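Local coordinates for protein allergen Bos d 2 (Bos taurus, PDB 4WFV) that probably carries pheromones or other small odorant molecules as a secreted lipocalin, and is a major allergen of cow dander, at residues 32-44 and 144-156. Sequence-based numbering, arbitrary orientation.
Sequences GGPLRNYYRRIEC and NIENLIKTDNCPP
Leu-148 lays its CD1 methyl over one face of the Arg-36 guanidinium, 3.5 Å above the plane, while Glu-146, Thr-151 and Tyr-38 OH lie at its edge. Arginine suits the place because its flat head takes an apolar cover on a face and still spends its N-H groups in plane: NH1 forms a salt bridge with Glu-146 OE1 (2.9 Å), coming from the anti side and tilted out of the carboxylate plane, and a water links NH2 to the same oxygen. The chain gets there extended from CG to NE, CG opposite the backbone N (chi1 -165°). Thr-151 OG1 receives Arg-36 NH2 in a nearly straight bond (2.8 Å, 165°) and is also hydrogen-bonded to Tyr-38 OH at 2.8 Å. Tyrosine fits because its hydroxyl takes Arg-36 NE as well; its ring has Leu-148 O at the edge, in plane, and Asp-152 CG and Cys-154 SG placed obliquely.

In this lipocalin the contact joins strand 38-45 of the antiparallel barrel and the loop leading into it to the short strand 146-147 and the C-terminal tail, which the Cys-154 to Cys-63 disulfide also fastens.

At the tail, Asp-152, Cys-154 O and Pro-155 O lie at the edge of the Arg-40 guanidinium. Aspartate offers two oxygens matching NH1 and NH2, gripped end-on: NH1 2.8 Å from OD2, on its syn lone pair, and NH2 to OD1 almost straight (174°). Asp-152 OD1 also accepts from Cys-154 N, an Asx turn that helps hold the carboxylate. NE and NH2 share Pro-155 O, NE at 2.8 Å in the carbonyl plane and NH2 well above it. The C-terminal carboxylate of Pro-156 lies obliquely to the guanidinium, its OXT making a long salt bridge (3.7 Å) with Arg-40 NE.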
loop_
_atom_site.group_PDB
_atom_site.type_symbol
_atom_site.label_atom_id
_atom_site.label_comp_id
_atom_site.label_asym_id
_atom_site.label_seq_id
_atom_site.Cartn_x
_atom_site.Cartn_y
_atom_site.Cartn_z
ATOM N N GLY A 32 6.356 -13.687 1.661
ATOM C CA GLY A 32 5.425 -14.736 1.303
ATOM C C GLY A 32 4.010 -14.520 1.817
ATOM O O GLY A 32 3.125 -15.325 1.540
ATOM N N GLY A 33 3.785 -13.438 2.558
ATOM C CA GLY A 33 2.459 -13.140 3.073
ATOM C C GLY A 33 1.534 -12.576 2.009
ATOM O O GLY A 33 1.978 -11.951 1.050
ATOM N N PRO A 34 0.225 -12.779 2.176
ATOM C CA PRO A 34 -0.735 -12.379 1.142
ATOM C C PRO A 34 -0.763 -10.873 0.869
ATOM O O PRO A 34 -1.011 -10.462 -0.269
ATOM C CB PRO A 34 -2.079 -12.852 1.711
ATOM C CG PRO A 34 -1.844 -12.978 3.205
ATOM C CD PRO A 34 -0.422 -13.420 3.333
ATOM N N LEU A 35 -0.504 -10.060 1.890
ATOM C CA LEU A 35 -0.593 -8.606 1.740
ATOM C C LEU A 35 0.766 -7.951 1.660
ATOM O O LEU A 35 0.884 -6.754 1.885
ATOM C CB LEU A 35 -1.398 -7.980 2.890
ATOM C CG LEU A 35 -2.749 -8.670 3.119
ATOM C CD1 LEU A 35 -3.537 -7.981 4.247
ATOM C CD2 LEU A 35 -3.552 -8.717 1.823
ATOM N N ARG A 36 1.793 -8.732 1.347
ATOM C CA ARG A 36 3.090 -8.167 0.984
ATOM C C ARG A 36 3.150 -8.073 -0.532
ATOM O O ARG A 36 3.332 -9.072 -1.226
ATOM C CB ARG A 36 4.222 -9.035 1.509
ATOM C CG ARG A 36 5.583 -8.340 1.501
ATOM C CD ARG A 36 6.653 -9.312 1.927
ATOM N NE ARG A 36 8.002 -8.763 1.967
ATOM C CZ ARG A 36 8.619 -8.333 3.067
ATOM N NH1 ARG A 36 7.988 -8.326 4.232
ATOM N NH2 ARG A 36 9.865 -7.900 3.007
ATOM N N ASN A 37 2.937 -6.869 -1.040
ATOM C CA ASN A 37 2.712 -6.672 -2.464
ATOM C C ASN A 37 3.680 -5.628 -2.990
ATOM O O ASN A 37 3.759 -4.513 -2.465
ATOM C CB ASN A 37 1.262 -6.241 -2.701
ATOM C CG ASN A 37 0.263 -7.152 -2.000
ATOM O OD1 ASN A 37 -0.671 -6.682 -1.345
ATOM N ND2 ASN A 37 0.471 -8.460 -2.118
ATOM N N TYR A 38 4.430 -6.002 -4.023
ATOM C CA TYR A 38 5.483 -5.142 -4.544
ATOM C C TYR A 38 4.955 -4.266 -5.674
ATOM O O TYR A 38 4.933 -4.667 -6.847
ATOM C CB TYR A 38 6.691 -5.983 -4.982
ATOM C CG TYR A 38 7.284 -6.811 -3.860
ATOM C CD1 TYR A 38 8.115 -6.235 -2.904
ATOM C CD2 TYR A 38 7.011 -8.171 -3.754
ATOM C CE1 TYR A 38 8.670 -6.999 -1.869
ATOM C CE2 TYR A 38 7.559 -8.944 -2.724
ATOM C CZ TYR A 38 8.383 -8.343 -1.790
ATOM O OH TYR A 38 8.932 -9.092 -0.773
ATOM N N TYR A 39 4.548 -3.055 -5.300
ATOM C CA TYR A 39 3.954 -2.097 -6.228
ATOM C C TYR A 39 4.852 -1.806 -7.405
ATOM O O TYR A 39 6.074 -1.756 -7.271
ATOM C CB TYR A 39 3.692 -0.770 -5.509
ATOM C CG TYR A 39 2.396 -0.725 -4.733
ATOM C CD1 TYR A 39 2.252 -1.415 -3.530
ATOM C CD2 TYR A 39 1.317 0.019 -5.194
ATOM C CE1 TYR A 39 1.068 -1.370 -2.810
ATOM C CE2 TYR A 39 0.126 0.076 -4.478
ATOM C CZ TYR A 39 0.006 -0.617 -3.291
ATOM O OH TYR A 39 -1.195 -0.552 -2.603
ATOM N N ARG A 40 4.227 -1.603 -8.561
ATOM C CA ARG A 40 4.938 -1.109 -9.742
ATOM C C ARG A 40 4.262 0.118 -10.336
ATOM O O ARG A 40 4.938 1.043 -10.786
ATOM C CB ARG A 40 5.093 -2.217 -10.795
ATOM C CG ARG A 40 6.017 -3.359 -10.362
ATOM C CD ARG A 40 7.465 -2.900 -10.308
ATOM N NE ARG A 40 8.402 -3.971 -9.998
ATOM C CZ ARG A 40 8.777 -4.324 -8.770
ATOM N NH1 ARG A 40 8.294 -3.696 -7.699
ATOM N NH2 ARG A 40 9.674 -5.292 -8.622
ATOM N N ARG A 41 2.933 0.149 -10.338
ATOM C CA ARG A 41 2.248 1.247 -11.010
ATOM C C ARG A 41 0.831 1.420 -10.507
ATOM O O ARG A 41 0.145 0.435 -10.219
ATOM C CB ARG A 41 2.224 1.002 -12.520
ATOM C CG ARG A 41 1.693 2.173 -13.332
ATOM C CD ARG A 41 1.807 1.876 -14.824
ATOM N NE ARG A 41 1.341 2.989 -15.647
ATOM C CZ ARG A 41 1.252 2.949 -16.973
ATOM N NH1 ARG A 41 1.600 1.849 -17.628
ATOM N NH2 ARG A 41 0.814 4.006 -17.645
ATOM N N ILE A 42 0.402 2.675 -10.400
ATOM C CA ILE A 42 -0.979 3.006 -10.080
ATOM C C ILE A 42 -1.457 3.946 -11.172
ATOM O O ILE A 42 -0.736 4.865 -11.561
ATOM C CB ILE A 42 -1.108 3.713 -8.714
ATOM C CG1 ILE A 42 -0.549 2.834 -7.587
ATOM C CG2 ILE A 42 -2.561 4.071 -8.431
ATOM C CD1 ILE A 42 -0.547 3.526 -6.224
ATOM N N GLU A 43 -2.659 3.706 -11.678
ATOM C CA GLU A 43 -3.287 4.655 -12.584
ATOM C C GLU A 43 -4.704 4.967 -12.111
ATOM O O GLU A 43 -5.357 4.136 -11.480
ATOM C CB GLU A 43 -3.294 4.111 -14.012
ATOM C CG GLU A 43 -1.904 3.908 -14.601
ATOM C CD GLU A 43 -1.128 5.211 -14.773
ATOM O OE1 GLU A 43 -1.753 6.294 -14.836
ATOM O OE2 GLU A 43 0.116 5.155 -14.840
ATOM N N CYS A 44 -5.169 6.175 -12.400
ATOM C CA CYS A 44 -6.539 6.553 -12.083
ATOM C C CYS A 44 -7.432 6.264 -13.279
ATOM O O CYS A 44 -7.021 6.425 -14.427
ATOM C CB CYS A 44 -6.634 8.036 -11.698
ATOM S SG CYS A 44 -6.157 8.451 -9.982
ATOM N N ASN A 144 5.952 -3.309 13.916
ATOM C CA ASN A 144 5.725 -4.294 12.861
ATOM C C ASN A 144 6.058 -3.798 11.453
ATOM O O ASN A 144 5.663 -4.415 10.466
ATOM C CB ASN A 144 4.290 -4.823 12.904
ATOM C CG ASN A 144 4.056 -5.778 14.065
ATOM O OD1 ASN A 144 4.999 -6.181 14.751
ATOM N ND2 ASN A 144 2.799 -6.149 14.285
ATOM N N ILE A 145 6.809 -2.709 11.352
ATOM C CA ILE A 145 7.224 -2.241 10.037
ATOM C C ILE A 145 8.169 -3.257 9.393
ATOM O O ILE A 145 9.063 -3.802 10.055
ATOM C CB ILE A 145 7.926 -0.871 10.103
ATOM C CG1 ILE A 145 6.926 0.237 10.419
ATOM C CG2 ILE A 145 8.626 -0.576 8.777
ATOM C CD1 ILE A 145 7.576 1.599 10.694
ATOM N N GLU A 146 7.937 -3.517 8.106
ATOM C CA GLU A 146 8.789 -4.366 7.270
ATOM C C GLU A 146 9.350 -3.478 6.168
ATOM O O GLU A 146 8.616 -2.676 5.590
ATOM C CB GLU A 146 7.955 -5.493 6.625
ATOM C CG GLU A 146 7.398 -6.544 7.592
ATOM C CD GLU A 146 8.399 -7.648 7.895
ATOM O OE1 GLU A 146 9.018 -8.177 6.948
ATOM O OE2 GLU A 146 8.565 -8.003 9.083
ATOM N N ASN A 147 10.646 -3.597 5.882
ATOM C CA ASN A 147 11.195 -2.934 4.706
ATOM C C ASN A 147 11.050 -3.873 3.518
ATOM O O ASN A 147 11.722 -4.898 3.434
ATOM C CB ASN A 147 12.655 -2.524 4.897
ATOM C CG ASN A 147 13.212 -1.787 3.687
ATOM O OD1 ASN A 147 13.057 -2.231 2.549
ATOM N ND2 ASN A 147 13.850 -0.642 3.927
ATOM N N LEU A 148 10.118 -3.550 2.640
ATOM C CA LEU A 148 9.820 -4.394 1.497
ATOM C C LEU A 148 10.781 -4.219 0.329
ATOM O O LEU A 148 11.056 -5.181 -0.381
ATOM C CB LEU A 148 8.391 -4.143 1.009
ATOM C CG LEU A 148 7.324 -5.061 1.616
ATOM C CD1 LEU A 148 7.321 -4.974 3.145
ATOM C CD2 LEU A 148 5.946 -4.701 1.065
ATOM N N ILE A 149 11.283 -3.013 0.109
ATOM C CA ILE A 149 12.147 -2.846 -1.053
ATOM C C ILE A 149 13.413 -3.699 -0.930
ATOM O O ILE A 149 13.931 -4.191 -1.941
ATOM C CB ILE A 149 12.429 -1.369 -1.380
ATOM C CG1 ILE A 149 13.213 -1.297 -2.696
ATOM C CG2 ILE A 149 13.201 -0.680 -0.260
ATOM C CD1 ILE A 149 13.217 0.063 -3.332
ATOM N N LYS A 150 13.881 -3.935 0.294
ATOM C CA LYS A 150 15.089 -4.738 0.482
ATOM C C LYS A 150 14.894 -6.221 0.154
ATOM O O LYS A 150 15.870 -6.972 0.066
ATOM C CB LYS A 150 15.638 -4.574 1.904
ATOM C CG LYS A 150 16.245 -3.195 2.154
ATOM C CD LYS A 150 16.645 -2.998 3.607
ATOM C CE LYS A 150 17.176 -1.587 3.831
ATOM N NZ LYS A 150 18.481 -1.389 3.143
ATOM N N THR A 151 13.652 -6.652 -0.039
ATOM C CA THR A 151 13.414 -8.019 -0.513
ATOM C C THR A 151 12.723 -8.042 -1.875
ATOM O O THR A 151 12.277 -9.099 -2.337
ATOM C CB THR A 151 12.581 -8.854 0.503
ATOM O OG1 THR A 151 11.244 -8.342 0.567
ATOM C CG2 THR A 151 13.220 -8.818 1.897
ATOM N N ASP A 152 12.651 -6.880 -2.530
ATOM C CA ASP A 152 11.977 -6.786 -3.822
ATOM C C ASP A 152 12.936 -7.092 -4.958
ATOM O O ASP A 152 13.522 -6.189 -5.573
ATOM C CB ASP A 152 11.364 -5.401 -4.014
ATOM C CG ASP A 152 10.465 -5.324 -5.238
ATOM O OD1 ASP A 152 10.492 -6.269 -6.060
ATOM O OD2 ASP A 152 9.753 -4.313 -5.389
ATOM N N ASN A 153 13.084 -8.386 -5.218
ATOM C CA ASN A 153 13.945 -8.870 -6.278
ATOM C C ASN A 153 13.116 -9.271 -7.478
ATOM O O ASN A 153 13.564 -10.052 -8.316
ATOM C CB ASN A 153 14.817 -10.035 -5.783
ATOM C CG ASN A 153 14.005 -11.240 -5.347
ATOM O OD1 ASN A 153 12.792 -11.169 -5.175
ATOM N ND2 ASN A 153 14.685 -12.364 -5.173
ATOM N N CYS A 154 11.898 -8.745 -7.565
ATOM C CA CYS A 154 11.087 -8.948 -8.766
ATOM C C CYS A 154 11.495 -7.971 -9.864
ATOM O O CYS A 154 12.119 -6.954 -9.586
ATOM C CB CYS A 154 9.599 -8.805 -8.445
ATOM S SG CYS A 154 9.009 -10.017 -7.204
ATOM N N PRO A 155 11.148 -8.279 -11.120
ATOM C CA PRO A 155 11.586 -7.414 -12.217
ATOM C C PRO A 155 11.125 -5.975 -12.003
ATOM O O PRO A 155 10.016 -5.754 -11.518
ATOM C CB PRO A 155 10.904 -8.048 -13.440
ATOM C CG PRO A 155 10.761 -9.487 -13.072
ATOM C CD PRO A 155 10.413 -9.462 -11.603
ATOM N N PRO A 156 11.976 -4.996 -12.352
ATOM C CA PRO A 156 11.622 -3.593 -12.131
ATOM C C PRO A 156 10.516 -3.125 -13.081
ATOM O O PRO A 156 10.220 -3.769 -14.090
ATOM C CB PRO A 156 12.938 -2.856 -12.414
ATOM C CG PRO A 156 13.650 -3.749 -13.383
ATOM C CD PRO A 156 13.313 -5.143 -12.959
ATOM O OXT PRO A 156 9.875 -2.096 -12.848
HETATM O O HOH W 1 11.359 -7.826 5.520
#